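Local atomic coordinates of N-acetylmuramoyl-L-alanine amidase XlyA (Bacillus subtilis, PDB entry 3RDR), a protein that hydrolyses the link between N-acetylmuramoyl and L-amino acid residues in cell-wall glycopeptides, an autolysin whose zinc-binding catalytic domain forms this chain. Residues D54-T62 / H71-H80. Numbering follows the deposited sequence.
Sequences DTTTSWHFT and HLPLNENGWH
Thr62 OG1 and His71 NE2 are hydrogen-bonded at 2.6 Å. Thr62 OG1 also accepts the indole N-H of Trp59 (NE1 to OG1 2.7 Å); OG1 lies 9° out of the indole plane, so the bond probably helps to fix the ring's rotation. The imidazole of His71 turns its edge toward the five-membered ring of Trp59 as an offset edge-to-face pair, planes at 82°, with the two side chains pointing the same way. Next to this pair, His71 N donates to His60 O (2.9 Å). Leu50 of helix 43-50 touches both Trp59 and His71.

In this T7 lysozyme-like amidase fold, the contact joins the approach to strand 61-63 with the loop leaving its antiparallel neighbour 68-70, and that loop delivers His80 beside the zinc site, where His80 ND1 is hydrogen-bonded to the zinc ligand His32. Ser58 holds the loop at Trp79, the residue before His80. Its N donates almost straight to Trp79 O (2.9 Å), while OG, placed between the backbone N and the carbonyl carbon (chi1 67°), accepts Trp79 N at 3.2 Å and is also hydrogen-bonded to Asn18 O. One water links Gly78 N, which donates to it, with His80 NE2 at 3.0 Å from the water oxygen, and more weakly with His60 NE2. Leu72 CD2 lies over one face of the His60 ring, offset toward its rim. Leu74 CD2 packs against Phe61 CE2 at 3.7 Å, the two side chains crossing nearly at right angles.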
ATOM      1  N   ASP A  54       7.392  14.070  11.755  1.00 34.80           N
ATOM      2  CA  ASP A  54       8.429  13.138  12.188  1.00 36.44           C
ATOM      3  C   ASP A  54       8.385  11.728  11.597  1.00 33.94           C
ATOM      4  O   ASP A  54       9.274  10.923  11.864  1.00 33.36           O
ATOM      5  CB  ASP A  54       8.448  13.055  13.717  1.00 40.43           C
ATOM      6  CG  ASP A  54       7.088  13.312  14.330  1.00 44.10           C
ATOM      7  OD1 ASP A  54       6.118  12.650  13.913  1.00 45.67           O
ATOM      8  OD2 ASP A  54       6.993  14.176  15.232  1.00 48.06           O
ATOM      9  N   THR A  55       7.367  11.426  10.800  1.00 33.48           N
ATOM     10  CA  THR A  55       7.261  10.102  10.186  1.00 32.74           C
ATOM     11  C   THR A  55       8.306   9.958   9.082  1.00 32.05           C
ATOM     12  O   THR A  55       8.627  10.927   8.390  1.00 32.43           O
ATOM     13  CB  THR A  55       5.864   9.877   9.577  1.00 34.23           C
ATOM     14  OG1 THR A  55       5.642  10.828   8.530  1.00 35.50           O
ATOM     15  CG2 THR A  55       4.789  10.041  10.640  1.00 31.88           C
ATOM     16  N   THR A  56       8.834   8.749   8.917  1.00 30.51           N
ATOM     17  CA  THR A  56       9.846   8.499   7.897  1.00 29.00           C
ATOM     18  C   THR A  56       9.410   7.469   6.853  1.00 28.74           C
ATOM     19  O   THR A  56      10.009   7.375   5.773  1.00 27.56           O
ATOM     20  CB  THR A  56      11.174   8.034   8.544  1.00 31.28           C
ATOM     21  OG1 THR A  56      10.908   6.979   9.477  1.00 29.90           O
ATOM     22  CG2 THR A  56      11.852   9.199   9.279  1.00 30.08           C
ATOM     23  N   THR A  57       8.371   6.699   7.168  1.00 25.23           N
ATOM     24  CA  THR A  57       7.868   5.688   6.237  1.00 23.23           C
ATOM     25  C   THR A  57       6.679   6.242   5.454  1.00 20.90           C
ATOM     26  O   THR A  57       5.970   7.124   5.934  1.00 19.79           O
ATOM     27  CB  THR A  57       7.432   4.399   6.993  1.00 24.21           C
ATOM     28  OG1 THR A  57       8.592   3.741   7.519  1.00 28.00           O
ATOM     29  CG2 THR A  57       6.712   3.437   6.061  1.00 26.20           C
ATOM     30  N   SER A  58       6.469   5.734   4.243  1.00 19.28           N
ATOM     31  CA  SER A  58       5.352   6.195   3.427  1.00 18.55           C
ATOM     32  C   SER A  58       5.038   5.232   2.295  1.00 17.69           C
ATOM     33  O   SER A  58       5.921   4.538   1.788  1.00 19.67           O
ATOM     34  CB  SER A  58       5.648   7.580   2.839  1.00 19.47           C
ATOM     35  OG  SER A  58       6.708   7.516   1.901  1.00 17.37           O
ATOM     36  N   TRP A  59       3.768   5.194   1.915  1.00 17.33           N
ATOM     37  CA  TRP A  59       3.300   4.343   0.832  1.00 18.35           C
ATOM     38  C   TRP A  59       2.185   5.105   0.122  1.00 19.38           C
ATOM     39  O   TRP A  59       1.764   6.170   0.584  1.00 17.36           O
ATOM     40  CB  TRP A  59       2.814   2.993   1.377  1.00 17.82           C
ATOM     41  CG  TRP A  59       1.817   3.121   2.463  1.00 19.66           C
ATOM     42  CD1 TRP A  59       0.460   3.134   2.334  1.00 18.66           C
ATOM     43  CD2 TRP A  59       2.091   3.290   3.861  1.00 19.51           C
ATOM     44  NE1 TRP A  59      -0.129   3.299   3.564  1.00 19.52           N
ATOM     45  CE2 TRP A  59       0.848   3.398   4.518  1.00 18.66           C
ATOM     46  CE3 TRP A  59       3.267   3.358   4.620  1.00 22.21           C
ATOM     47  CZ2 TRP A  59       0.744   3.570   5.904  1.00 20.04           C
ATOM     48  CZ3 TRP A  59       3.163   3.529   6.001  1.00 22.74           C
ATOM     49  CH2 TRP A  59       1.908   3.634   6.625  1.00 21.09           C
ATOM     50  N   HIS A  60       1.694   4.558  -0.984  1.00 18.72           N
ATOM     51  CA  HIS A  60       0.687   5.245  -1.786  1.00 20.42           C
ATOM     52  C   HIS A  60      -0.782   5.125  -1.391  1.00 20.52           C
ATOM     53  O   HIS A  60      -1.505   6.125  -1.395  1.00 19.34           O
ATOM     54  CB  HIS A  60       0.868   4.818  -3.246  1.00 18.61           C
ATOM     55  CG  HIS A  60       2.283   4.926  -3.720  1.00 19.72           C
ATOM     56  ND1 HIS A  60       2.775   6.050  -4.352  1.00 21.55           N
ATOM     57  CD2 HIS A  60       3.335   4.085  -3.577  1.00 17.40           C
ATOM     58  CE1 HIS A  60       4.069   5.897  -4.574  1.00 17.40           C
ATOM     59  NE2 HIS A  60       4.434   4.714  -4.113  1.00 21.09           N
ATOM     60  N   PHE A  61      -1.220   3.917  -1.048  1.00 20.20           N
ATOM     61  CA  PHE A  61      -2.621   3.683  -0.697  1.00 20.52           C
ATOM     62  C   PHE A  61      -2.836   2.884   0.590  1.00 20.53           C
ATOM     63  O   PHE A  61      -2.139   1.900   0.849  1.00 19.43           O
ATOM     64  CB  PHE A  61      -3.319   2.893  -1.811  1.00 20.76           C
ATOM     65  CG  PHE A  61      -3.451   3.623  -3.120  1.00 21.96           C
ATOM     66  CD1 PHE A  61      -4.419   4.605  -3.294  1.00 21.88           C
ATOM     67  CD2 PHE A  61      -2.660   3.262  -4.208  1.00 22.34           C
ATOM     68  CE1 PHE A  61      -4.604   5.211  -4.536  1.00 22.91           C
ATOM     69  CE2 PHE A  61      -2.839   3.864  -5.453  1.00 22.58           C
ATOM     70  CZ  PHE A  61      -3.815   4.840  -5.615  1.00 21.61           C
ATOM     71  N   THR A  62      -3.809   3.309   1.388  1.00 19.66           N
ATOM     72  CA  THR A  62      -4.177   2.577   2.592  1.00 19.18           C
ATOM     73  C   THR A  62      -5.626   2.171   2.330  1.00 19.80           C
ATOM     74  O   THR A  62      -6.459   3.007   1.968  1.00 18.93           O
ATOM     75  CB  THR A  62      -4.094   3.421   3.867  1.00 18.13           C
ATOM     76  OG1 THR A  62      -2.740   3.842   4.074  1.00 18.08           O
ATOM     77  CG2 THR A  62      -4.536   2.579   5.075  1.00 16.24           C
ATOM     78  N   HIS A  71      -1.927   8.730  -0.236  1.00 23.46           N
ATOM     79  CA  HIS A  71      -1.019   9.640   0.445  1.00 22.61           C
ATOM     80  C   HIS A  71       0.066  10.221  -0.450  1.00 23.20           C
ATOM     81  O   HIS A  71       0.726  11.191  -0.085  1.00 21.07           O
ATOM     82  CB  HIS A  71      -0.358   8.893   1.604  1.00 21.81           C
ATOM     83  CG  HIS A  71      -1.287   7.980   2.339  1.00 21.40           C
ATOM     84  ND1 HIS A  71      -2.261   8.441   3.198  1.00 21.42           N
ATOM     85  CD2 HIS A  71      -1.407   6.630   2.322  1.00 18.53           C
ATOM     86  CE1 HIS A  71      -2.941   7.415   3.681  1.00 22.16           C
ATOM     87  NE2 HIS A  71      -2.442   6.305   3.165  1.00 21.19           N
ATOM     88  N   LEU A  72       0.244   9.622  -1.621  1.00 23.71           N
ATOM     89  CA  LEU A  72       1.281  10.042  -2.554  1.00 23.19           C
ATOM     90  C   LEU A  72       0.797   9.926  -3.994  1.00 24.89           C
ATOM     91  O   LEU A  72      -0.036   9.071  -4.311  1.00 23.94           O
ATOM     92  CB  LEU A  72       2.502   9.132  -2.392  1.00 21.32           C
ATOM     93  CG  LEU A  72       3.771   9.432  -1.590  1.00 25.27           C
ATOM     94  CD1 LEU A  72       3.555  10.464  -0.509  1.00 27.02           C
ATOM     95  CD2 LEU A  72       4.274   8.117  -1.020  1.00 22.27           C
ATOM     96  N   PRO A  73       1.303  10.796  -4.886  1.00 25.19           N
ATOM     97  CA  PRO A  73       0.891  10.722  -6.290  1.00 25.26           C
ATOM     98  C   PRO A  73       1.610   9.505  -6.869  1.00 25.19           C
ATOM     99  O   PRO A  73       2.703   9.163  -6.414  1.00 24.18           O
ATOM    100  CB  PRO A  73       1.398  12.045  -6.870  1.00 26.04           C
ATOM    101  CG  PRO A  73       2.612  12.336  -6.040  1.00 26.38           C
ATOM    102  CD  PRO A  73       2.128  11.995  -4.643  1.00 25.14           C
ATOM    103  N   LEU A  74       1.014   8.852  -7.862  1.00 23.90           N
ATOM    104  CA  LEU A  74       1.630   7.661  -8.435  1.00 25.74           C
ATOM    105  C   LEU A  74       2.894   7.877  -9.270  1.00 26.70           C
ATOM    106  O   LEU A  74       3.491   6.911  -9.749  1.00 28.03           O
ATOM    107  CB  LEU A  74       0.589   6.876  -9.240  1.00 26.35           C
ATOM    108  CG  LEU A  74      -0.660   6.501  -8.431  1.00 27.95           C
ATOM    109  CD1 LEU A  74      -1.484   5.491  -9.214  1.00 27.46           C
ATOM    110  CD2 LEU A  74      -0.258   5.916  -7.077  1.00 26.29           C
ATOM    111  N   ASN A  75       3.311   9.129  -9.447  1.00 27.11           N
ATOM    112  CA  ASN A  75       4.535   9.401 -10.198  1.00 27.66           C
ATOM    113  C   ASN A  75       5.707   9.681  -9.256  1.00 26.36           C
ATOM    114  O   ASN A  75       6.766  10.136  -9.686  1.00 25.75           O
ATOM    115  CB  ASN A  75       4.347  10.576 -11.175  1.00 30.16           C
ATOM    116  CG  ASN A  75       3.736  11.804 -10.520  1.00 32.03           C
ATOM    117  OD1 ASN A  75       4.201  12.278  -9.486  1.00 31.12           O
ATOM    118  ND2 ASN A  75       2.691  12.336 -11.139  1.00 38.41           N
ATOM    119  N   GLU A  76       5.505   9.391  -7.970  1.00 24.01           N
ATOM    120  CA  GLU A  76       6.528   9.576  -6.938  1.00 23.55           C
ATOM    121  C   GLU A  76       6.691   8.285  -6.130  1.00 22.87           C
ATOM    122  O   GLU A  76       5.754   7.497  -6.018  1.00 23.63           O
ATOM    123  CB  GLU A  76       6.140  10.710  -5.988  1.00 22.14           C
ATOM    124  CG  GLU A  76       6.428  12.111  -6.509  1.00 24.45           C
ATOM    125  CD  GLU A  76       6.052  13.189  -5.504  1.00 23.92           C
ATOM    126  OE1 GLU A  76       6.153  12.932  -4.285  1.00 25.40           O
ATOM    127  OE2 GLU A  76       5.670  14.298  -5.925  1.00 23.33           O
ATOM    128  N   ASN A  77       7.876   8.077  -5.564  1.00 20.52           N
ATOM    129  CA  ASN A  77       8.139   6.881  -4.766  1.00 21.45           C
ATOM    130  C   ASN A  77       7.814   7.105  -3.294  1.00 19.83           C
ATOM    131  O   ASN A  77       7.573   8.232  -2.853  1.00 20.07           O
ATOM    132  CB  ASN A  77       9.614   6.479  -4.866  1.00 19.67           C
ATOM    133  CG  ASN A  77      10.510   7.332  -3.978  1.00 23.23           C
ATOM    134  OD1 ASN A  77      10.605   8.550  -4.153  1.00 20.55           O
ATOM    135  ND2 ASN A  77      11.164   6.695  -3.009  1.00 19.86           N
ATOM    136  N   GLY A  78       7.815   6.015  -2.539  1.00 21.32           N
ATOM    137  CA  GLY A  78       7.568   6.087  -1.112  1.00 19.55           C
ATOM    138  C   GLY A  78       8.668   5.271  -0.463  1.00 19.47           C
ATOM    139  O   GLY A  78       9.410   4.593  -1.162  1.00 18.26           O
ATOM    140  N   TRP A  79       8.800   5.351   0.856  1.00 21.17           N
ATOM    141  CA  TRP A  79       9.806   4.568   1.576  1.00 22.78           C
ATOM    142  C   TRP A  79       9.022   3.485   2.314  1.00 22.53           C
ATOM    143  O   TRP A  79       8.474   3.750   3.381  1.00 22.81           O
ATOM    144  CB  TRP A  79      10.537   5.442   2.598  1.00 22.59           C
ATOM    145  CG  TRP A  79      11.425   6.508   2.014  1.00 23.97           C
ATOM    146  CD1 TRP A  79      11.548   7.794   2.457  1.00 23.63           C
ATOM    147  CD2 TRP A  79      12.363   6.364   0.937  1.00 22.67           C
ATOM    148  NE1 TRP A  79      12.503   8.457   1.729  1.00 24.04           N
ATOM    149  CE2 TRP A  79      13.020   7.607   0.790  1.00 23.71           C
ATOM    150  CE3 TRP A  79      12.714   5.307   0.085  1.00 22.64           C
ATOM    151  CZ2 TRP A  79      14.007   7.825  -0.176  1.00 23.78           C
ATOM    152  CZ3 TRP A  79      13.694   5.520  -0.874  1.00 24.25           C
ATOM    153  CH2 TRP A  79      14.331   6.774  -0.998  1.00 26.34           C
ATOM    154  N   HIS A  80       8.969   2.273   1.766  1.00 22.21           N
ATOM    155  CA  HIS A  80       8.186   1.220   2.411  1.00 23.77           C
ATOM    156  C   HIS A  80       8.655  -0.213   2.196  1.00 24.51           C
ATOM    157  O   HIS A  80       8.341  -1.086   3.005  1.00 24.55           O
ATOM    158  CB  HIS A  80       6.736   1.329   1.939  1.00 22.83           C
ATOM    159  CG  HIS A  80       6.583   1.194   0.455  1.00 22.18           C
ATOM    160  ND1 HIS A  80       6.388  -0.021  -0.166  1.00 22.56           N
ATOM    161  CD2 HIS A  80       6.681   2.112  -0.537  1.00 21.66           C
ATOM    162  CE1 HIS A  80       6.375   0.154  -1.477  1.00 21.73           C
ATOM    163  NE2 HIS A  80       6.551   1.439  -1.727  1.00 20.92           N
TER
HETATM  164  O   HOH W   1       7.510   3.290  -3.868  1.00 19.23           O